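Local structure of DR2417 (Deinococcus radiodurans, 4XWW) at residues 81-93 and 105-118. The protein degrades RNA as a metal-dependent 5'-3' exonuclease of the metallo-beta-lactamase superfamily and probably takes part in rRNA maturation and mRNA decay. Numbering follows the deposited sequence.
Sequences ILTHGHEDHIGGL and VYGLPLTLALVREK. With ZN (zinc ion), chain E; ZN (zinc ion), chain F; nucleotides of chain C.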
loop_
_atom_site.group_PDB
_atom_site.type_symbol
_atom_site.label_atom_id
_atom_site.label_comp_id
_atom_site.label_asym_id
_atom_site.label_seq_id
_atom_site.Cartn_x
_atom_site.Cartn_y
_atom_site.Cartn_z
ATOM N N ILE A 81 8.440 -17.144 28.466
ATOM C CA ILE A 81 7.814 -18.133 27.602
ATOM C C ILE A 81 7.936 -17.662 26.155
ATOM O O ILE A 81 7.589 -16.518 25.858
ATOM C CB ILE A 81 6.325 -18.311 27.940
ATOM C CG1 ILE A 81 6.151 -18.879 29.353
ATOM C CG2 ILE A 81 5.612 -19.194 26.916
ATOM C CD1 ILE A 81 4.732 -18.810 29.812
ATOM N N LEU A 82 8.433 -18.527 25.270
ATOM C CA LEU A 82 8.498 -18.206 23.840
ATOM C C LEU A 82 7.571 -19.146 23.068
ATOM O O LEU A 82 7.824 -20.355 23.021
ATOM C CB LEU A 82 9.938 -18.324 23.315
ATOM C CG LEU A 82 11.001 -17.504 24.033
ATOM C CD1 LEU A 82 12.320 -17.609 23.280
ATOM C CD2 LEU A 82 10.540 -16.048 24.083
ATOM N N THR A 83 6.511 -18.600 22.462
ATOM C CA THR A 83 5.469 -19.450 21.875
ATOM C C THR A 83 5.842 -20.055 20.515
ATOM O O THR A 83 5.412 -21.154 20.198
ATOM C CB THR A 83 4.117 -18.703 21.718
ATOM O OG1 THR A 83 4.265 -17.563 20.850
ATOM C CG2 THR A 83 3.569 -18.241 23.093
ATOM N N HIS A 84 6.625 -19.325 19.728
ATOM C CA HIS A 84 7.073 -19.799 18.413
ATOM C C HIS A 84 8.106 -18.832 17.834
ATOM O O HIS A 84 8.295 -17.730 18.353
ATOM C CB HIS A 84 5.906 -19.995 17.415
ATOM C CG HIS A 84 5.167 -18.743 17.016
ATOM N ND1 HIS A 84 4.421 -18.000 17.897
ATOM C CD2 HIS A 84 4.994 -18.161 15.793
ATOM C CE1 HIS A 84 3.826 -17.004 17.254
ATOM N NE2 HIS A 84 4.163 -17.090 15.976
ATOM N N GLY A 85 8.778 -19.254 16.768
ATOM C CA GLY A 85 9.955 -18.554 16.282
ATOM C C GLY A 85 9.694 -17.504 15.184
ATOM O O GLY A 85 10.645 -17.108 14.511
ATOM N N HIS A 86 8.455 -17.062 14.996
ATOM C CA HIS A 86 8.199 -15.939 14.058
ATOM C C HIS A 86 8.846 -14.655 14.562
ATOM O O HIS A 86 8.932 -14.421 15.766
ATOM C CB HIS A 86 6.696 -15.701 13.844
ATOM C CG HIS A 86 6.092 -16.565 12.791
ATOM N ND1 HIS A 86 4.776 -16.970 12.821
ATOM C CD2 HIS A 86 6.624 -17.117 11.673
ATOM C CE1 HIS A 86 4.518 -17.727 11.772
ATOM N NE2 HIS A 86 5.624 -17.819 11.050
ATOM N N GLU A 87 9.273 -13.798 13.635
ATOM C CA GLU A 87 9.956 -12.567 13.993
ATOM C C GLU A 87 9.108 -11.617 14.818
ATOM O O GLU A 87 9.657 -10.858 15.594
ATOM C CB GLU A 87 10.447 -11.842 12.732
ATOM C CG GLU A 87 11.666 -12.509 12.095
ATOM C CD GLU A 87 12.957 -12.297 12.845
ATOM O OE1 GLU A 87 12.993 -11.492 13.791
ATOM O OE2 GLU A 87 13.950 -12.944 12.472
ATOM N N ASP A 88 7.789 -11.644 14.668
ATOM C CA ASP A 88 6.992 -10.754 15.520
ATOM C C ASP A 88 6.747 -11.346 16.909
ATOM O O ASP A 88 5.994 -10.778 17.708
ATOM C CB ASP A 88 5.654 -10.397 14.855
ATOM C CG ASP A 88 4.719 -11.567 14.747
ATOM O OD1 ASP A 88 5.186 -12.663 14.374
ATOM O OD2 ASP A 88 3.513 -11.371 15.011
ATOM N N HIS A 89 7.420 -12.463 17.217
ATOM C CA HIS A 89 7.435 -12.967 18.586
ATOM C C HIS A 89 8.836 -13.131 19.169
ATOM O O HIS A 89 8.976 -13.122 20.382
ATOM C CB HIS A 89 6.664 -14.291 18.665
ATOM C CG HIS A 89 5.229 -14.147 18.251
ATOM N ND1 HIS A 89 4.197 -14.099 19.168
ATOM C CD2 HIS A 89 4.664 -13.971 17.036
ATOM C CE1 HIS A 89 3.055 -13.945 18.522
ATOM N NE2 HIS A 89 3.309 -13.864 17.229
ATOM N N ILE A 90 9.869 -13.246 18.334
ATOM C CA ILE A 90 11.222 -13.359 18.881
ATOM C C ILE A 90 12.223 -12.313 18.409
ATOM O O ILE A 90 13.340 -12.258 18.917
ATOM C CB ILE A 90 11.841 -14.749 18.589
ATOM C CG1 ILE A 90 11.953 -15.008 17.091
ATOM C CG2 ILE A 90 10.972 -15.828 19.210
ATOM C CD1 ILE A 90 12.958 -16.075 16.744
ATOM N N GLY A 91 11.829 -11.477 17.455
ATOM C CA GLY A 91 12.777 -10.567 16.833
ATOM C C GLY A 91 13.345 -9.464 17.704
ATOM O O GLY A 91 14.405 -8.915 17.398
ATOM N N GLY A 92 12.646 -9.135 18.782
ATOM C CA GLY A 92 13.131 -8.134 19.715
ATOM C C GLY A 92 14.008 -8.659 20.841
ATOM O O GLY A 92 14.550 -7.883 21.612
ATOM N N LEU A 93 14.149 -9.976 20.950
ATOM C CA LEU A 93 14.864 -10.556 22.090
ATOM C C LEU A 93 16.347 -10.131 22.233
ATOM O O LEU A 93 16.805 -9.903 23.354
ATOM C CB LEU A 93 14.741 -12.088 22.042
ATOM C CG LEU A 93 13.290 -12.555 22.225
ATOM C CD1 LEU A 93 13.124 -14.052 22.050
ATOM C CD2 LEU A 93 12.743 -12.122 23.594
ATOM N N VAL A 105 14.485 -19.025 30.030
ATOM C CA VAL A 105 13.719 -18.779 28.813
ATOM C C VAL A 105 13.263 -20.108 28.213
ATOM O O VAL A 105 14.085 -20.905 27.770
ATOM C CB VAL A 105 14.561 -18.002 27.784
ATOM C CG1 VAL A 105 13.770 -17.712 26.521
ATOM C CG2 VAL A 105 15.103 -16.706 28.400
ATOM N N TYR A 106 11.954 -20.336 28.208
ATOM C CA TYR A 106 11.386 -21.615 27.786
ATOM C C TYR A 106 10.797 -21.593 26.383
ATOM O O TYR A 106 10.084 -20.657 26.017
ATOM C CB TYR A 106 10.296 -22.052 28.763
ATOM C CG TYR A 106 10.845 -22.339 30.143
ATOM C CD1 TYR A 106 11.309 -23.609 30.478
ATOM C CD2 TYR A 106 10.926 -21.336 31.097
ATOM C CE1 TYR A 106 11.826 -23.868 31.744
ATOM C CE2 TYR A 106 11.448 -21.589 32.361
ATOM C CZ TYR A 106 11.900 -22.855 32.676
ATOM O OH TYR A 106 12.410 -23.108 33.940
ATOM N N GLY A 107 11.080 -22.625 25.594
ATOM C CA GLY A 107 10.440 -22.717 24.291
ATOM C C GLY A 107 10.662 -24.054 23.613
ATOM O O GLY A 107 11.480 -24.845 24.060
ATOM N N LEU A 108 9.956 -24.295 22.508
ATOM C CA LEU A 108 10.121 -25.566 21.786
ATOM C C LEU A 108 11.380 -25.552 20.892
ATOM O O LEU A 108 11.960 -24.491 20.668
ATOM C CB LEU A 108 8.848 -25.869 20.991
ATOM C CG LEU A 108 7.806 -26.507 21.913
ATOM C CD1 LEU A 108 6.831 -25.475 22.431
ATOM C CD2 LEU A 108 7.081 -27.672 21.240
ATOM N N PRO A 109 11.834 -26.728 20.415
ATOM C CA PRO A 109 13.174 -26.776 19.808
ATOM C C PRO A 109 13.424 -25.839 18.608
ATOM O O PRO A 109 14.496 -25.237 18.578
ATOM C CB PRO A 109 13.298 -28.236 19.367
ATOM C CG PRO A 109 12.421 -28.972 20.285
ATOM C CD PRO A 109 11.252 -28.078 20.532
ATOM N N LEU A 110 12.511 -25.724 17.646
ATOM C CA LEU A 110 12.781 -24.833 16.513
ATOM C C LEU A 110 12.838 -23.388 17.002
ATOM O O LEU A 110 13.686 -22.606 16.572
ATOM C CB LEU A 110 11.719 -24.979 15.406
ATOM C CG LEU A 110 11.885 -24.039 14.206
ATOM C CD1 LEU A 110 13.255 -24.260 13.517
ATOM C CD2 LEU A 110 10.729 -24.249 13.235
ATOM N N THR A 111 11.949 -23.052 17.933
ATOM C CA THR A 111 11.934 -21.712 18.518
ATOM C C THR A 111 13.293 -21.386 19.126
ATOM O O THR A 111 13.903 -20.364 18.807
ATOM C CB THR A 111 10.839 -21.585 19.592
ATOM O OG1 THR A 111 9.579 -21.961 19.021
ATOM C CG2 THR A 111 10.750 -20.154 20.098
ATOM N N LEU A 112 13.822 -22.287 19.945
ATOM C CA LEU A 112 15.109 -22.024 20.567
ATOM C C LEU A 112 16.259 -22.022 19.563
ATOM O O LEU A 112 17.229 -21.276 19.729
ATOM C CB LEU A 112 15.388 -23.054 21.690
ATOM C CG LEU A 112 14.362 -23.049 22.832
ATOM C CD1 LEU A 112 14.843 -23.960 23.989
ATOM C CD2 LEU A 112 14.158 -21.658 23.377
ATOM N N ALA A 113 16.179 -22.866 18.536
ATOM C CA ALA A 113 17.252 -22.901 17.550
ATOM C C ALA A 113 17.344 -21.541 16.833
ATOM O O ALA A 113 18.441 -21.003 16.625
ATOM C CB ALA A 113 17.037 -24.027 16.554
ATOM N N LEU A 114 16.188 -20.985 16.486
ATOM C CA LEU A 114 16.141 -19.685 15.823
ATOM C C LEU A 114 16.626 -18.566 16.754
ATOM O O LEU A 114 17.392 -17.692 16.338
ATOM C CB LEU A 114 14.726 -19.412 15.313
ATOM C CG LEU A 114 14.231 -20.358 14.200
ATOM C CD1 LEU A 114 12.735 -20.164 13.911
ATOM C CD2 LEU A 114 15.021 -20.150 12.914
ATOM N N VAL A 115 16.214 -18.611 18.018
ATOM C CA VAL A 115 16.643 -17.599 18.978
ATOM C C VAL A 115 18.138 -17.719 19.246
ATOM O O VAL A 115 18.845 -16.712 19.286
ATOM C CB VAL A 115 15.842 -17.700 20.299
ATOM C CG1 VAL A 115 16.508 -16.918 21.421
ATOM C CG2 VAL A 115 14.417 -17.201 20.065
ATOM N N ARG A 116 18.617 -18.954 19.408
ATOM C CA ARG A 116 20.021 -19.211 19.679
ATOM C C ARG A 116 20.899 -18.612 18.585
ATOM O O ARG A 116 21.922 -17.985 18.868
ATOM C CB ARG A 116 20.262 -20.726 19.804
ATOM C CG ARG A 116 21.413 -21.147 20.665
ATOM C CD ARG A 116 21.483 -22.682 20.752
ATOM N NE ARG A 116 20.670 -23.213 21.844
ATOM C CZ ARG A 116 19.627 -24.025 21.696
ATOM N NH1 ARG A 116 19.246 -24.427 20.489
ATOM N NH2 ARG A 116 18.969 -24.445 22.770
ATOM N N GLU A 117 20.494 -18.799 17.334
ATOM C CA GLU A 117 21.245 -18.254 16.210
ATOM C C GLU A 117 21.200 -16.726 16.205
ATOM O O GLU A 117 22.198 -16.057 15.923
ATOM C CB GLU A 117 20.700 -18.800 14.894
ATOM C CG GLU A 117 21.650 -18.640 13.737
ATOM C CD GLU A 117 20.936 -18.579 12.409
ATOM O OE1 GLU A 117 21.464 -17.921 11.486
ATOM O OE2 GLU A 117 19.845 -19.182 12.290
ATOM N N LYS A 118 20.029 -16.189 16.517
ATOM C CA LYS A 118 19.816 -14.750 16.602
ATOM C C LYS A 118 20.728 -14.139 17.655
ATOM O O LYS A 118 21.411 -13.149 17.397
ATOM C CB LYS A 118 18.342 -14.475 16.920
ATOM C CG LYS A 118 17.856 -13.052 16.693
ATOM C CD LYS A 118 16.333 -12.956 16.857
ATOM C CE LYS A 118 15.591 -13.374 15.588
ATOM N NZ LYS A 118 15.657 -12.316 14.534
HETATM ZN ZN ZN E . 3.225 -16.489 14.150
HETATM ZN ZN ZN F . 2.435 -13.269 15.337
ATOM P P U C 4 9.111 -14.923 9.772
ATOM O OP1 U C 4 9.165 -16.349 9.379
ATOM O OP2 U C 4 8.906 -14.558 11.191
ATOM O "O5'" U C 4 10.456 -14.266 9.229
ATOM C "C5'" U C 4 10.597 -12.844 9.104
ATOM C "C4'" U C 4 10.395 -12.420 7.669
ATOM O "O4'" U C 4 10.106 -10.995 7.642
ATOM C "C3'" U C 4 11.594 -12.615 6.741
ATOM O "O3'" U C 4 11.584 -13.906 6.129
ATOM C "C2'" U C 4 11.472 -11.421 5.801
ATOM O "O2'" U C 4 10.468 -11.554 4.819
ATOM C "C1'" U C 4 11.011 -10.343 6.775
ATOM N N1 U C 4 12.101 -9.786 7.587
ATOM C C2 U C 4 12.606 -8.554 7.224
ATOM O O2 U C 4 12.186 -7.920 6.273
ATOM N N3 U C 4 13.622 -8.091 8.022
ATOM C C4 U C 4 14.176 -8.716 9.118
ATOM O O4 U C 4 15.089 -8.166 9.734
ATOM C C5 U C 4 13.599 -9.988 9.428
ATOM C C6 U C 4 12.605 -10.468 8.670
ATOM P P U C 3 2.810 -13.701 11.050
ATOM O OP1 U C 3 1.904 -14.866 10.939
ATOM O OP2 U C 3 2.981 -13.024 12.356
ATOM O "O5'" U C 3 4.233 -14.147 10.498
ATOM C "C5'" U C 3 4.375 -14.610 9.146
ATOM C "C4'" U C 3 5.617 -14.017 8.533
ATOM O "O4'" U C 3 5.304 -12.712 7.974
ATOM C "C3'" U C 3 6.775 -13.804 9.505
ATOM O "O3'" U C 3 7.991 -14.211 8.900
ATOM C "C2'" U C 3 6.761 -12.298 9.747
ATOM O "O2'" U C 3 8.030 -11.763 10.066
ATOM C "C1'" U C 3 6.275 -11.781 8.396
ATOM N N1 U C 3 5.650 -10.456 8.476
ATOM C C2 U C 3 6.079 -9.488 7.589
ATOM O O2 U C 3 6.933 -9.696 6.744
ATOM N N3 U C 3 5.465 -8.269 7.726
ATOM C C4 U C 3 4.492 -7.922 8.638
ATOM O O4 U C 3 4.037 -6.777 8.633
ATOM C C5 U C 3 4.106 -8.976 9.524
ATOM C C6 U C 3 4.689 -10.176 9.418
HETATM O O HOH W 1 8.095 -22.419 21.249
HETATM O O HOH W 2 8.765 -22.093 16.307
HETATM O O HOH W 3 16.155 -9.792 15.311
HETATM O O HOH W 4 2.213 -14.923 14.194
#
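Three oxygens surround Lys-118 NZ: OE1 and OE2 of Glu-87 and a water that also donates to Gly-91 O. Its short bond, 2.7 Å from NZ to Glu-87 OE2, uses the syn lone pair of that oxygen, while the bond to OE1 is weak. The extended first part of Lys-118 (chi1 -165°) lays CD 3.7 Å from Ile-90 O; bends at chi3 and chi4 turn NZ to Glu-87. Beneath this salt bridge, Val-115 CG2 fits among the methyls of Ile-90, Leu-93 CD1 and Leu-82 CD1; the last also packs on Val-105 CG1 at 3.6 Å. Near the start of helix 109-122, Thr-111 presents CG2 to Leu-82 CB and OG1 to two waters. One bridges to Leu-82 O and Leu-108 N, the other to Gly-85 N. Parallel strands 77-82 and 104-107 join through a bond of 2.8 Å from Leu-82 N to Tyr-106 O. Segment 81-93 carries the HxHxDH motif of the metallo-beta-lactamase fold: His-84 and His-86 bind one zinc with His-153, Asp-88 and His-89 the other with His-403, and a water bridges the metals. Glu-87 N donates an almost straight bond (172°) to OP2 of U4 of chain C, 2.6 Å away. Glu-87 thus ties its backbone to the RNA and its carboxylate to helix 109-122, where Lys-118 probably offsets the carboxylate's charge near the phosphate.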